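GP23.1 (Bacillus phage spp1, PDB 2XF7) is a small helical protein of a bacteriophage that assembles into hexamers and is thought to act as a chaperone. Local coordinates at residues Gly31-Thr34 and Gln35-Asp39. Numbering follows the deposited sequence.
Sequences GDLT and QEEAD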
loop_
_atom_site.group_PDB
_atom_site.type_symbol
_atom_site.label_atom_id
_atom_site.label_comp_id
_atom_site.label_asym_id
_atom_site.label_seq_id
_atom_site.Cartn_x
_atom_site.Cartn_y
_atom_site.Cartn_z
ATOM N N GLY B 31 -12.749 -15.853 -10.188
ATOM C CA GLY B 31 -13.662 -14.982 -9.442
ATOM C C GLY B 31 -12.924 -13.816 -8.795
ATOM O O GLY B 31 -13.475 -13.129 -7.930
ATOM N N ASP B 32 -11.683 -13.532 -9.240
ATOM C CA ASP B 32 -10.972 -12.366 -8.682
ATOM C C ASP B 32 -11.283 -11.022 -9.411
ATOM O O ASP B 32 -10.917 -9.913 -8.934
ATOM C CB ASP B 32 -9.458 -12.595 -8.610
ATOM C CG ASP B 32 -9.074 -13.647 -7.555
ATOM O OD1 ASP B 32 -9.814 -13.802 -6.549
ATOM O OD2 ASP B 32 -8.079 -14.361 -7.771
ATOM N N LEU B 33 -11.897 -11.153 -10.610
ATOM C CA LEU B 33 -12.370 -10.013 -11.408
ATOM C C LEU B 33 -13.656 -10.486 -12.042
ATOM O O LEU B 33 -13.839 -11.698 -12.289
ATOM C CB LEU B 33 -11.444 -9.658 -12.603
ATOM C CG LEU B 33 -10.100 -8.996 -12.314
ATOM C CD1 LEU B 33 -9.344 -8.802 -13.654
ATOM C CD2 LEU B 33 -10.317 -7.636 -11.638
ATOM N N THR B 34 -14.539 -9.516 -12.317
ATOM C CA THR B 34 -15.711 -9.913 -13.148
ATOM C C THR B 34 -15.286 -9.736 -14.625
ATOM O O THR B 34 -14.312 -9.008 -14.957
ATOM C CB THR B 34 -16.934 -9.002 -12.867
ATOM O OG1 THR B 34 -16.607 -7.667 -13.271
ATOM C CG2 THR B 34 -17.320 -9.028 -11.382
ATOM N N GLN B 35 -16.087 -10.330 -15.538
ATOM C CA GLN B 35 -15.783 -10.138 -16.956
ATOM C C GLN B 35 -15.852 -8.631 -17.320
ATOM O O GLN B 35 -15.020 -8.138 -18.097
ATOM C CB GLN B 35 -16.806 -10.912 -17.816
ATOM C CG GLN B 35 -16.437 -10.801 -19.289
ATOM C CD GLN B 35 -15.070 -11.396 -19.588
ATOM O OE1 GLN B 35 -14.780 -12.567 -19.274
ATOM N NE2 GLN B 35 -14.181 -10.603 -20.170
ATOM N N GLU B 36 -16.852 -7.912 -16.789
ATOM C CA GLU B 36 -17.017 -6.474 -17.056
ATOM C C GLU B 36 -15.752 -5.712 -16.597
ATOM O O GLU B 36 -15.264 -4.826 -17.327
ATOM C CB GLU B 36 -18.220 -5.927 -16.292
ATOM C CG GLU B 36 -18.235 -4.403 -16.508
ATOM C CD GLU B 36 -19.567 -3.812 -16.172
ATOM O OE1 GLU B 36 -20.546 -4.255 -16.830
ATOM O OE2 GLU B 36 -19.630 -2.944 -15.254
ATOM N N GLU B 37 -15.218 -6.082 -15.420
ATOM C CA GLU B 37 -13.989 -5.428 -14.951
ATOM C C GLU B 37 -12.813 -5.729 -15.912
ATOM O O GLU B 37 -12.027 -4.819 -16.219
ATOM C CB GLU B 37 -13.631 -5.905 -13.535
ATOM C CG GLU B 37 -14.549 -5.227 -12.519
ATOM C CD GLU B 37 -14.378 -5.809 -11.123
ATOM O OE1 GLU B 37 -14.093 -7.026 -11.025
ATOM O OE2 GLU B 37 -14.435 -5.045 -10.131
ATOM N N ALA B 38 -12.672 -6.991 -16.355
ATOM C CA ALA B 38 -11.581 -7.292 -17.282
ATOM C C ALA B 38 -11.770 -6.467 -18.591
ATOM O O ALA B 38 -10.792 -5.926 -19.116
ATOM C CB ALA B 38 -11.585 -8.769 -17.645
ATOM N N ASP B 39 -12.999 -6.350 -19.091
ATOM C CA ASP B 39 -13.270 -5.560 -20.311
ATOM C C ASP B 39 -12.911 -4.063 -20.066
ATOM O O ASP B 39 -12.313 -3.415 -20.968
ATOM C CB ASP B 39 -14.765 -5.651 -20.638
ATOM C CG ASP B 39 -15.214 -7.027 -21.125
ATOM O OD1 ASP B 39 -14.332 -7.849 -21.506
ATOM O OD2 ASP B 39 -16.443 -7.264 -21.162
#
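Thr34 and Glu37 hold each other in a capping box at the start of helix 35-42. Thr34, at the N-cap, takes the amide of Glu37 on its hydroxyl, with Glu37 N 3.0 Å from Thr34 OG1. In return the carboxylate of Glu37 reaches back to the N-cap residue, where its OE1 accepts from Thr34 N at 2.8 Å. That bond is close to straight (168°) and meets OE1 on the anti side of the carboxylate, only slightly out of its plane. A chi1 of 64° sets the threonine hydroxyl between the backbone N and the carbonyl carbon, which brings it to the amide of Glu37. A regular helical bond follows, from Ala38 N to Thr34 O at 3.0 Å.

This is the tight side. Glu37 CG lies 3.3 Å from Thr34 OG1, and Leu33 lays its CD2 methyl 3.9 Å from OE1 of the buried Glu37, giving that oxygen a hydrocarbon flank. Ser4 OG also hydrogen-bonds to OE1, so two partners, Ser4 and Thr34 N, hold the same atom. The outer side is looser: Glu36 brings just its CB near Thr34 OG1 while its carboxylate heads away, and exposed Gln35, bent at chi2, curls along the helix so that NE2 donates to Asp39 OD1 at 3.1 Å, approaching from above the carboxylate plane.

Gly31, with positive phi, closes helix 21-30 in a Schellman motif, and 31-34 link the two helices. Asp32 points away from the cap and, on a second subunit, forms a salt bridge with Lys40 and hydrogen bonds with Tyr44 and Tyr7. Within the chain, Leu33 packs on Leu24 and Ala27 of helix 21-30 and Phe10 of helix 7-15, Ala38 rests on Val28, and Glu37 touches Tyr7, so residues flanking Thr34 tie this helix start to both other helices.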